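Local coordinates for protein protoporphyrinogen oxidase (Exiguobacterium sibiricum, PDB 3LOV) that probably oxidises coproporphyrinogen III to coproporphyrin III in heme b biosynthesis, using FAD as cofactor and releasing hydrogen peroxide, at residues Leu410-Ile421 with Gly439-Leu447; Pro59-Leu69 with Leu447-Lys455. All blocks are in the same frame, centred on the assembly; numbering follows the deposited sequence.

Both contacts illustrate how a flavoenzyme builds one cofactor pocket from pieces far apart in sequence. Contact 1 joins two segments 18 residues apart at their closest ends and lies nested inside the 377-residue loop that contact 2 closes. They share Leu447, whose backbone N donates to O2 of the FAD, and their centres are about 14 Å apart. In contact 1, Leu410 and Val445 meet the flavin and ribityl chain; in contact 2, Pro59 and Ser61 reach the isoalloxazine ring. Between the two, Ser453 OG of helix 447-463 probably hydrogen-bonds to Asp443 OD2 at 2.8 Å and to Gly439 N at 3.1 Å.

Contact 1 (Leu410-Ile421 with Gly439-Leu447). With FAD (flavin-adenine dinucleotide), chain B.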
loop_
_atom_site.group_PDB
_atom_site.type_symbol
_atom_site.label_atom_id
_atom_site.label_comp_id
_atom_site.label_asym_id
_atom_site.label_seq_id
_atom_site.Cartn_x
_atom_site.Cartn_y
_atom_site.Cartn_z
ATOM N N LEU A 410 5.475 4.607 -3.303
ATOM C CA LEU A 410 5.688 3.239 -2.921
ATOM C C LEU A 410 7.154 2.890 -2.731
ATOM O O LEU A 410 7.904 2.814 -3.679
ATOM C CB LEU A 410 5.000 2.301 -3.922
ATOM C CG LEU A 410 3.459 2.375 -3.876
ATOM C CD1 LEU A 410 2.800 1.721 -5.110
ATOM C CD2 LEU A 410 2.894 1.827 -2.548
ATOM N N PRO A 411 7.563 2.647 -1.494
ATOM C CA PRO A 411 8.921 2.125 -1.273
ATOM C C PRO A 411 9.046 0.655 -1.562
ATOM O O PRO A 411 8.112 -0.101 -1.318
ATOM C CB PRO A 411 9.157 2.323 0.227
ATOM C CG PRO A 411 8.136 3.267 0.675
ATOM C CD PRO A 411 6.931 3.033 -0.231
ATOM N N ALA A 412 10.232 0.277 -2.025
ATOM C CA ALA A 412 10.591 -1.080 -2.330
ATOM C C ALA A 412 11.342 -1.647 -1.135
ATOM O O ALA A 412 12.580 -1.398 -0.961
ATOM C CB ALA A 412 11.490 -1.098 -3.606
ATOM N N TYR A 413 10.594 -2.367 -0.290
ATOM C CA TYR A 413 11.158 -3.117 0.823
ATOM C C TYR A 413 11.817 -4.390 0.307
ATOM O O TYR A 413 11.184 -5.149 -0.390
ATOM C CB TYR A 413 10.069 -3.601 1.807
ATOM C CG TYR A 413 9.388 -2.577 2.722
ATOM C CD1 TYR A 413 9.275 -1.222 2.382
ATOM C CD2 TYR A 413 8.765 -3.004 3.881
ATOM C CE1 TYR A 413 8.597 -0.300 3.211
ATOM C CE2 TYR A 413 8.081 -2.095 4.722
ATOM C CZ TYR A 413 8.020 -0.754 4.398
ATOM O OH TYR A 413 7.331 0.104 5.223
ATOM N N THR A 414 13.034 -4.676 0.740
ATOM C CA THR A 414 13.747 -5.867 0.287
ATOM C C THR A 414 14.212 -6.614 1.504
ATOM O O THR A 414 13.997 -6.140 2.606
ATOM C CB THR A 414 14.997 -5.494 -0.541
ATOM O OG1 THR A 414 15.914 -4.800 0.315
ATOM C CG2 THR A 414 14.622 -4.601 -1.799
ATOM N N VAL A 415 14.855 -7.768 1.312
ATOM C CA VAL A 415 15.370 -8.577 2.413
ATOM C C VAL A 415 16.246 -7.720 3.313
ATOM O O VAL A 415 17.086 -6.987 2.809
ATOM C CB VAL A 415 16.181 -9.790 1.910
ATOM C CG1 VAL A 415 16.812 -10.545 3.098
ATOM C CG2 VAL A 415 15.268 -10.721 1.061
ATOM N N GLY A 416 16.016 -7.847 4.628
ATOM C CA GLY A 416 16.694 -7.096 5.723
ATOM C C GLY A 416 16.137 -5.698 6.087
ATOM O O GLY A 416 16.731 -4.969 6.898
ATOM N N HIS A 417 15.018 -5.308 5.472
ATOM C CA HIS A 417 14.443 -3.976 5.693
ATOM C C HIS A 417 14.192 -3.692 7.165
ATOM O O HIS A 417 14.609 -2.669 7.650
ATOM C CB HIS A 417 13.124 -3.800 4.913
ATOM C CG HIS A 417 12.547 -2.428 5.013
ATOM N ND1 HIS A 417 13.003 -1.376 4.247
ATOM C CD2 HIS A 417 11.568 -1.925 5.807
ATOM C CE1 HIS A 417 12.314 -0.288 4.551
ATOM N NE2 HIS A 417 11.446 -0.592 5.501
ATOM N N ALA A 418 13.499 -4.585 7.860
ATOM C CA ALA A 418 13.092 -4.336 9.227
ATOM C C ALA A 418 14.324 -4.091 10.121
ATOM O O ALA A 418 14.344 -3.144 10.883
ATOM C CB ALA A 418 12.208 -5.503 9.747
ATOM N N ASP A 419 15.382 -4.868 9.937
ATOM C CA ASP A 419 16.654 -4.648 10.656
ATOM C C ASP A 419 17.340 -3.367 10.260
ATOM O O ASP A 419 17.891 -2.689 11.116
ATOM C CB ASP A 419 17.631 -5.801 10.439
ATOM C CG ASP A 419 17.212 -7.061 11.168
ATOM O OD1 ASP A 419 16.319 -6.973 12.022
ATOM O OD2 ASP A 419 17.768 -8.131 10.877
ATOM N N ARG A 420 17.278 -3.012 8.989
ATOM C CA ARG A 420 17.808 -1.716 8.577
ATOM C C ARG A 420 17.049 -0.526 9.232
ATOM O O ARG A 420 17.652 0.461 9.671
ATOM C CB ARG A 420 17.805 -1.617 7.069
ATOM C CG ARG A 420 18.939 -2.427 6.413
ATOM C CD ARG A 420 19.062 -2.077 4.946
ATOM N NE ARG A 420 17.875 -2.437 4.146
ATOM C CZ ARG A 420 17.641 -3.659 3.672
ATOM N NH1 ARG A 420 18.511 -4.646 3.890
ATOM N NH2 ARG A 420 16.576 -3.883 2.926
ATOM N N ILE A 421 15.733 -0.631 9.310
ATOM C CA ILE A 421 14.945 0.433 9.915
ATOM C C ILE A 421 15.257 0.535 11.432
ATOM O O ILE A 421 15.315 1.638 11.950
ATOM C CB ILE A 421 13.485 0.206 9.671
ATOM C CG1 ILE A 421 13.165 0.409 8.157
ATOM C CG2 ILE A 421 12.574 1.028 10.654
ATOM C CD1 ILE A 421 13.671 1.701 7.494
ATOM N N GLY A 439 5.538 5.885 9.706
ATOM C CA GLY A 439 4.998 5.968 8.377
ATOM C C GLY A 439 5.383 4.847 7.440
ATOM O O GLY A 439 5.984 3.847 7.824
ATOM N N LEU A 440 5.033 5.038 6.177
ATOM C CA LEU A 440 5.049 3.925 5.221
ATOM C C LEU A 440 6.435 3.438 4.831
ATOM O O LEU A 440 6.555 2.334 4.287
ATOM C CB LEU A 440 4.248 4.277 3.987
ATOM C CG LEU A 440 4.851 5.039 2.802
ATOM C CD1 LEU A 440 3.904 4.734 1.638
ATOM C CD2 LEU A 440 4.977 6.538 3.035
ATOM N N ALA A 441 7.464 4.239 5.120
ATOM C CA ALA A 441 8.854 3.835 4.809
ATOM C C ALA A 441 9.298 2.724 5.748
ATOM O O ALA A 441 10.257 1.970 5.452
ATOM C CB ALA A 441 9.794 4.997 4.994
ATOM N N TYR A 442 8.637 2.663 6.912
ATOM C CA TYR A 442 9.230 1.946 8.057
ATOM C C TYR A 442 8.721 0.552 8.354
ATOM O O TYR A 442 9.497 -0.410 8.302
ATOM C CB TYR A 442 9.195 2.833 9.307
ATOM C CG TYR A 442 9.735 4.226 9.003
ATOM C CD1 TYR A 442 11.103 4.436 8.847
ATOM C CD2 TYR A 442 8.886 5.316 8.838
ATOM C CE1 TYR A 442 11.619 5.677 8.527
ATOM C CE2 TYR A 442 9.405 6.584 8.541
ATOM C CZ TYR A 442 10.753 6.749 8.349
ATOM O OH TYR A 442 11.300 7.979 8.023
ATOM N N ASP A 443 7.454 0.450 8.734
ATOM C CA ASP A 443 6.917 -0.772 9.338
ATOM C C ASP A 443 5.754 -1.388 8.497
ATOM O O ASP A 443 4.805 -1.933 9.046
ATOM C CB ASP A 443 6.396 -0.458 10.741
ATOM C CG ASP A 443 7.404 0.293 11.604
ATOM O OD1 ASP A 443 8.551 -0.148 11.678
ATOM O OD2 ASP A 443 7.021 1.327 12.217
ATOM N N GLY A 444 5.834 -1.272 7.172
ATOM C CA GLY A 444 4.778 -1.755 6.289
ATOM C C GLY A 444 4.149 -0.585 5.580
ATOM O O GLY A 444 3.897 0.453 6.171
ATOM N N VAL A 445 3.858 -0.788 4.312
ATOM C CA VAL A 445 3.314 0.230 3.453
ATOM C C VAL A 445 1.834 0.567 3.644
ATOM O O VAL A 445 1.435 1.690 3.374
ATOM C CB VAL A 445 3.602 -0.176 1.981
ATOM C CG1 VAL A 445 2.810 0.659 1.017
ATOM C CG2 VAL A 445 5.108 -0.049 1.749
ATOM N N GLY A 446 1.030 -0.370 4.136
ATOM C CA GLY A 446 -0.441 -0.234 4.129
ATOM C C GLY A 446 -1.019 0.636 5.228
ATOM O O GLY A 446 -0.366 0.885 6.234
ATOM N N LEU A 447 -2.266 1.071 5.062
ATOM C CA LEU A 447 -2.896 1.968 6.019
ATOM C C LEU A 447 -2.815 1.454 7.466
ATOM O O LEU A 447 -2.435 2.218 8.383
ATOM C CB LEU A 447 -4.325 2.306 5.618
ATOM C CG LEU A 447 -4.434 3.090 4.334
ATOM C CD1 LEU A 447 -5.843 3.018 3.777
ATOM C CD2 LEU A 447 -4.036 4.528 4.511
HETATM P PA FAD B . 1.464 10.288 3.363
HETATM O O1A FAD B . 0.044 9.919 3.096
HETATM O O2A FAD B . 2.397 10.405 2.217
HETATM O O5B FAD B . 1.478 11.658 4.172
HETATM C C5B FAD B . 2.634 12.441 4.321
HETATM C C4B FAD B . 2.192 13.840 4.767
HETATM O O4B FAD B . 3.322 14.632 5.139
HETATM C C3B FAD B . 1.438 14.547 3.660
HETATM O O3B FAD B . 0.248 15.150 4.135
HETATM C C2B FAD B . 2.473 15.555 3.198
HETATM O O2B FAD B . 1.916 16.721 2.702
HETATM C C1B FAD B . 3.233 15.860 4.472
HETATM N N9A FAD B . 4.586 16.410 4.291
HETATM C C8A FAD B . 5.551 16.176 3.337
HETATM N N7A FAD B . 6.650 16.929 3.596
HETATM C C5A FAD B . 6.389 17.658 4.723
HETATM C C6A FAD B . 7.126 18.577 5.475
HETATM N N6A FAD B . 8.378 18.887 5.151
HETATM N N1A FAD B . 6.558 19.157 6.598
HETATM C C2A FAD B . 5.293 18.803 7.002
HETATM N N3A FAD B . 4.576 17.873 6.273
HETATM C C4A FAD B . 5.105 17.337 5.154
HETATM N N1 FAD B . -2.597 1.123 1.555
HETATM C C2 FAD B . -3.645 0.305 1.877
HETATM O O2 FAD B . -3.764 -0.143 3.026
HETATM N N3 FAD B . -4.556 -0.043 0.912
HETATM C C4 FAD B . -4.448 0.379 -0.363
HETATM O O4 FAD B . -5.310 0.059 -1.160
HETATM C C4X FAD B . -3.385 1.177 -0.728
HETATM N N5 FAD B . -3.294 1.654 -2.026
HETATM C C5X FAD B . -2.217 2.480 -2.359
HETATM C C6 FAD B . -2.081 2.943 -3.672
HETATM C C7 FAD B . -1.002 3.771 -4.022
HETATM C C7M FAD B . -0.867 4.272 -5.430
HETATM C C8 FAD B . -0.070 4.173 -3.048
HETATM C C8M FAD B . 1.119 5.057 -3.383
HETATM C C9 FAD B . -0.203 3.732 -1.735
HETATM C C9A FAD B . -1.270 2.877 -1.374
HETATM N N10 FAD B . -1.406 2.429 -0.054
HETATM C C10 FAD B . -2.466 1.569 0.258
HETATM C "C1'" FAD B . -0.435 2.783 1.047
HETATM C "C2'" FAD B . -1.003 3.987 1.839
HETATM O "O2'" FAD B . -1.088 5.069 0.989
HETATM C "C3'" FAD B . -0.141 4.379 3.046
HETATM O "O3'" FAD B . -0.365 3.373 4.025
HETATM C "C4'" FAD B . -0.483 5.738 3.708
HETATM O "O4'" FAD B . -1.130 6.688 2.882
HETATM C "C5'" FAD B . 0.764 6.443 4.206
HETATM O "O5'" FAD B . 0.385 7.587 4.927
HETATM P P FAD B . 1.505 8.467 5.608
HETATM O O1P FAD B . 2.619 7.635 6.187
HETATM O O2P FAD B . 0.950 9.533 6.522
HETATM O O3P FAD B . 2.193 9.252 4.349
#
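The Tyr413 ring carries His417 NE2 over the centre of one face and meets the segment 439-447 at its edge, where Gly444 N lies in plane. The imidazole of His417 has Tyr413 CG over one face and Ile421 CG1 toward the rim of the opposite one. At the phenol tip, Tyr413 OH donates to Leu440 O at 2.5 Å, approaching from above the carbonyl plane, and accepts from Gly444 N at 2.8 Å. Having CG anti to the carbonyl carbon (chi1 -73°) brings the ring to the 440-444 part of the loop. A phenylalanine here would probably leave Leu440 O and Gly444 N without this shared partner and free the loop to shift. His417 NE2 gives a bent bond to Ala441 O (2.8 Å), almost in its own ring plane. The loop, which carries FAD-binding Leu440 and Val445, leads from strand 435-437, at the edge of the Rossmann-type parallel sheet, to helix 447-463, with Gly446 as N-cap. Nearer the flavin, Val445 CG2 packs on Tyr413 CE1 at 3.8 Å, and CG1 meets Leu410 CD2 at 3.8 Å. Leu410 CG touches FAD C8M at 3.6 Å, while Val445 O accepts from FAD O3' at 2.5 Å.

Contact 2 (Pro59-Leu69 with Leu447-Lys455); sequences PDSYVARKHIL and LPDCVASAK. With FAD (flavin-adenine dinucleotide), chain B.
Segment 59-69 passes the flavin as a loop, continues into strand 62-63, takes a type I beta turn from Val63 to Lys66, and enters helix 68-75, with Leu69 CA 5.3 Å from Pro448 CA in the first turn of helix 447-463. Pro448 CG touches Tyr62 CB, and its CB lies tight against Lys66 CB at 3.4 Å. From there the extended lysine chain runs to Asp449, where NZ forms a salt bridge with OD1 (2.9 Å) on the syn lone pair and a weak bond with OD2. OD2 also accepts from Gly446 N at the helix start. Ile68 fits as a knob into a hole made by Pro448, Val451, Ala452 and Lys455; CG1, anti to the backbone N (chi1 -168°), carries CD1 to Lys455 CD at 3.8 Å. Leu69 CD2 rests on Leu447 CB, and Leu69 CG lies over one Tyr62 face. Leu447 CD1 packs against Pro59 CB at 3.7 Å. At the pyrimidine end of the flavin, Leu447 N donates to FAD O2, while FAD N3 gives Ser61 O a weak bond at 2.7 Å. Opposing segments meet this edge with one backbone donor and one acceptor, whose positions are probably set in part by the apolar packing alongside.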
loop_
_atom_site.group_PDB
_atom_site.type_symbol
_atom_site.label_atom_id
_atom_site.label_comp_id
_atom_site.label_asym_id
_atom_site.label_seq_id
_atom_site.Cartn_x
_atom_site.Cartn_y
_atom_site.Cartn_z
ATOM N N PRO A 59 -5.407 5.075 -1.803
ATOM C CA PRO A 59 -5.851 3.768 -1.279
ATOM C C PRO A 59 -7.392 3.634 -1.340
ATOM O O PRO A 59 -8.108 4.592 -1.050
ATOM C CB PRO A 59 -5.440 3.801 0.196
ATOM C CG PRO A 59 -4.472 4.883 0.352
ATOM C CD PRO A 59 -4.661 5.856 -0.817
ATOM N N ASP A 60 -7.914 2.488 -1.744
ATOM C CA ASP A 60 -9.365 2.352 -1.750
ATOM C C ASP A 60 -9.883 1.587 -0.546
ATOM O O ASP A 60 -11.074 1.641 -0.246
ATOM C CB ASP A 60 -9.887 1.804 -3.099
ATOM C CG ASP A 60 -9.699 0.306 -3.272
ATOM O OD1 ASP A 60 -8.879 -0.293 -2.558
ATOM O OD2 ASP A 60 -10.403 -0.266 -4.134
ATOM N N SER A 61 -8.994 0.878 0.144
ATOM C CA SER A 61 -9.413 -0.051 1.186
ATOM C C SER A 61 -8.201 -0.525 1.975
ATOM O O SER A 61 -7.092 -0.077 1.725
ATOM C CB SER A 61 -10.140 -1.244 0.538
ATOM O OG SER A 61 -9.299 -1.962 -0.348
ATOM N N TYR A 62 -8.431 -1.411 2.935
ATOM C CA TYR A 62 -7.394 -2.007 3.761
ATOM C C TYR A 62 -7.749 -3.455 4.065
ATOM O O TYR A 62 -8.911 -3.828 4.012
ATOM C CB TYR A 62 -7.152 -1.218 5.052
ATOM C CG TYR A 62 -8.298 -1.233 6.076
ATOM C CD1 TYR A 62 -9.314 -0.279 6.053
ATOM C CD2 TYR A 62 -8.346 -2.213 7.050
ATOM C CE1 TYR A 62 -10.360 -0.312 6.983
ATOM C CE2 TYR A 62 -9.367 -2.270 7.962
ATOM C CZ TYR A 62 -10.362 -1.333 7.934
ATOM O OH TYR A 62 -11.307 -1.451 8.864
ATOM N N VAL A 63 -6.729 -4.256 4.373
ATOM C CA VAL A 63 -6.876 -5.679 4.725
ATOM C C VAL A 63 -7.567 -5.844 6.074
ATOM O O VAL A 63 -7.025 -5.416 7.120
ATOM C CB VAL A 63 -5.493 -6.385 4.808
ATOM C CG1 VAL A 63 -5.629 -7.834 5.302
ATOM C CG2 VAL A 63 -4.778 -6.319 3.453
ATOM N N ALA A 64 -8.758 -6.463 6.075
ATOM C CA ALA A 64 -9.584 -6.551 7.285
ATOM C C ALA A 64 -8.845 -7.224 8.419
ATOM O O ALA A 64 -9.057 -6.880 9.556
ATOM C CB ALA A 64 -10.936 -7.313 6.982
ATOM N N ARG A 65 -7.954 -8.165 8.096
ATOM C CA ARG A 65 -7.242 -8.957 9.107
ATOM C C ARG A 65 -6.370 -8.051 9.947
ATOM O O ARG A 65 -6.075 -8.361 11.090
ATOM C CB ARG A 65 -6.402 -10.037 8.414
ATOM C CG ARG A 65 -5.720 -11.023 9.333
ATOM N N LYS A 66 -5.960 -6.900 9.397
ATOM C CA LYS A 66 -5.135 -5.946 10.150
ATOM C C LYS A 66 -6.062 -5.014 10.913
ATOM O O LYS A 66 -6.260 -3.833 10.561
ATOM C CB LYS A 66 -4.197 -5.205 9.203
ATOM C CG LYS A 66 -3.161 -6.120 8.560
ATOM C CD LYS A 66 -2.196 -5.357 7.622
ATOM C CE LYS A 66 -1.150 -6.312 7.084
ATOM N NZ LYS A 66 0.021 -5.626 6.510
ATOM N N HIS A 67 -6.662 -5.589 11.955
ATOM C CA HIS A 67 -7.845 -5.040 12.639
ATOM C C HIS A 67 -7.574 -3.783 13.468
ATOM O O HIS A 67 -8.530 -3.176 13.966
ATOM C CB HIS A 67 -8.443 -6.111 13.574
ATOM C CG HIS A 67 -7.533 -6.475 14.702
ATOM N ND1 HIS A 67 -7.490 -5.753 15.877
ATOM C CD2 HIS A 67 -6.591 -7.442 14.813
ATOM C CE1 HIS A 67 -6.572 -6.281 16.671
ATOM N NE2 HIS A 67 -6.032 -7.320 16.059
ATOM N N ILE A 68 -6.302 -3.375 13.617
ATOM C CA ILE A 68 -6.012 -2.123 14.317
ATOM C C ILE A 68 -6.755 -0.926 13.689
ATOM O O ILE A 68 -7.263 -0.062 14.408
ATOM C CB ILE A 68 -4.488 -1.836 14.442
ATOM C CG1 ILE A 68 -4.250 -0.694 15.433
ATOM C CG2 ILE A 68 -3.853 -1.508 13.072
ATOM C CD1 ILE A 68 -2.779 -0.494 15.800
ATOM N N LEU A 69 -6.910 -0.925 12.363
ATOM C CA LEU A 69 -7.560 0.182 11.683
ATOM C C LEU A 69 -9.087 0.076 11.879
ATOM O O LEU A 69 -9.778 1.095 12.007
ATOM C CB LEU A 69 -7.182 0.219 10.190
ATOM C CG LEU A 69 -7.771 1.366 9.333
ATOM C CD1 LEU A 69 -7.857 2.700 10.104
ATOM C CD2 LEU A 69 -6.956 1.578 8.049
ATOM N N LEU A 447 -2.266 1.071 5.062
ATOM C CA LEU A 447 -2.896 1.968 6.019
ATOM C C LEU A 447 -2.815 1.454 7.466
ATOM O O LEU A 447 -2.435 2.218 8.383
ATOM C CB LEU A 447 -4.325 2.306 5.618
ATOM C CG LEU A 447 -4.434 3.090 4.334
ATOM C CD1 LEU A 447 -5.843 3.018 3.777
ATOM C CD2 LEU A 447 -4.036 4.528 4.511
ATOM N N PRO A 448 -3.102 0.149 7.682
ATOM C CA PRO A 448 -3.047 -0.424 9.030
ATOM C C PRO A 448 -1.654 -0.497 9.612
ATOM O O PRO A 448 -1.503 -0.329 10.833
ATOM C CB PRO A 448 -3.599 -1.840 8.834
ATOM C CG PRO A 448 -4.423 -1.731 7.607
ATOM C CD PRO A 448 -3.593 -0.853 6.726
ATOM N N ASP A 449 -0.658 -0.730 8.742
ATOM C CA ASP A 449 0.751 -0.754 9.146
ATOM C C ASP A 449 1.210 0.628 9.622
ATOM O O ASP A 449 1.962 0.762 10.575
ATOM C CB ASP A 449 1.660 -1.219 7.988
ATOM C CG ASP A 449 1.300 -2.651 7.446
ATOM O OD1 ASP A 449 1.039 -3.562 8.232
ATOM O OD2 ASP A 449 1.274 -2.835 6.218
ATOM N N CYS A 450 0.800 1.649 8.899
ATOM C CA CYS A 450 1.080 3.032 9.257
ATOM C C CYS A 450 0.402 3.429 10.559
ATOM O O CYS A 450 1.011 4.082 11.430
ATOM C CB CYS A 450 0.646 3.950 8.118
ATOM S SG CYS A 450 1.773 3.850 6.692
ATOM N N VAL A 451 -0.839 3.005 10.739
ATOM C CA VAL A 451 -1.505 3.267 12.006
ATOM C C VAL A 451 -0.748 2.613 13.171
ATOM O O VAL A 451 -0.448 3.293 14.149
ATOM C CB VAL A 451 -2.992 2.854 11.996
ATOM C CG1 VAL A 451 -3.583 2.921 13.428
ATOM C CG2 VAL A 451 -3.779 3.731 10.983
ATOM N N ALA A 452 -0.389 1.340 13.036
ATOM C CA ALA A 452 0.440 0.671 14.003
ATOM C C ALA A 452 1.782 1.359 14.209
ATOM O O ALA A 452 2.346 1.350 15.331
ATOM C CB ALA A 452 0.701 -0.809 13.582
ATOM N N SER A 453 2.362 1.859 13.116
ATOM C CA SER A 453 3.666 2.525 13.175
ATOM C C SER A 453 3.529 3.740 14.099
ATOM O O SER A 453 4.314 3.891 15.052
ATOM C CB SER A 453 4.138 2.928 11.748
ATOM O OG SER A 453 5.406 3.570 11.721
ATOM N N ALA A 454 2.517 4.559 13.847
ATOM C CA ALA A 454 2.182 5.694 14.729
ATOM C C ALA A 454 1.970 5.242 16.198
ATOM O O ALA A 454 2.597 5.784 17.094
ATOM C CB ALA A 454 0.926 6.473 14.219
ATOM N N LYS A 455 1.106 4.250 16.437
ATOM C CA LYS A 455 0.817 3.804 17.803
ATOM C C LYS A 455 2.074 3.312 18.528
ATOM O O LYS A 455 2.344 3.708 19.675
ATOM C CB LYS A 455 -0.221 2.696 17.794
ATOM C CG LYS A 455 -0.880 2.418 19.167
ATOM C CD LYS A 455 -1.648 1.091 19.115
ATOM C CE LYS A 455 -2.686 0.963 20.228
ATOM N NZ LYS A 455 -2.314 1.782 21.391
HETATM P PA FAD B . 1.464 10.288 3.363
HETATM O O1A FAD B . 0.044 9.919 3.096
HETATM O O2A FAD B . 2.397 10.405 2.217
HETATM O O5B FAD B . 1.478 11.658 4.172
HETATM C C5B FAD B . 2.634 12.441 4.321
HETATM C C4B FAD B . 2.192 13.840 4.767
HETATM O O4B FAD B . 3.322 14.632 5.139
HETATM C C3B FAD B . 1.438 14.547 3.660
HETATM O O3B FAD B . 0.248 15.150 4.135
HETATM C C2B FAD B . 2.473 15.555 3.198
HETATM O O2B FAD B . 1.916 16.721 2.702
HETATM C C1B FAD B . 3.233 15.860 4.472
HETATM N N9A FAD B . 4.586 16.410 4.291
HETATM C C8A FAD B . 5.551 16.176 3.337
HETATM N N7A FAD B . 6.650 16.929 3.596
HETATM C C5A FAD B . 6.389 17.658 4.723
HETATM C C6A FAD B . 7.126 18.577 5.475
HETATM N N6A FAD B . 8.378 18.887 5.151
HETATM N N1A FAD B . 6.558 19.157 6.598
HETATM C C2A FAD B . 5.293 18.803 7.002
HETATM N N3A FAD B . 4.576 17.873 6.273
HETATM C C4A FAD B . 5.105 17.337 5.154
HETATM N N1 FAD B . -2.597 1.123 1.555
HETATM C C2 FAD B . -3.645 0.305 1.877
HETATM O O2 FAD B . -3.764 -0.143 3.026
HETATM N N3 FAD B . -4.556 -0.043 0.912
HETATM C C4 FAD B . -4.448 0.379 -0.363
HETATM O O4 FAD B . -5.310 0.059 -1.160
HETATM C C4X FAD B . -3.385 1.177 -0.728
HETATM N N5 FAD B . -3.294 1.654 -2.026
HETATM C C5X FAD B . -2.217 2.480 -2.359
HETATM C C6 FAD B . -2.081 2.943 -3.672
HETATM C C7 FAD B . -1.002 3.771 -4.022
HETATM C C7M FAD B . -0.867 4.272 -5.430
HETATM C C8 FAD B . -0.070 4.173 -3.048
HETATM C C8M FAD B . 1.119 5.057 -3.383
HETATM C C9 FAD B . -0.203 3.732 -1.735
HETATM C C9A FAD B . -1.270 2.877 -1.374
HETATM N N10 FAD B . -1.406 2.429 -0.054
HETATM C C10 FAD B . -2.466 1.569 0.258
HETATM C "C1'" FAD B . -0.435 2.783 1.047
HETATM C "C2'" FAD B . -1.003 3.987 1.839
HETATM O "O2'" FAD B . -1.088 5.069 0.989
HETATM C "C3'" FAD B . -0.141 4.379 3.046
HETATM O "O3'" FAD B . -0.365 3.373 4.025
HETATM C "C4'" FAD B . -0.483 5.738 3.708
HETATM O "O4'" FAD B . -1.130 6.688 2.882
HETATM C "C5'" FAD B . 0.764 6.443 4.206
HETATM O "O5'" FAD B . 0.385 7.587 4.927
HETATM P P FAD B . 1.505 8.467 5.608
HETATM O O1P FAD B . 2.619 7.635 6.187
HETATM O O2P FAD B . 0.950 9.533 6.522
HETATM O O3P FAD B . 2.193 9.252 4.349
#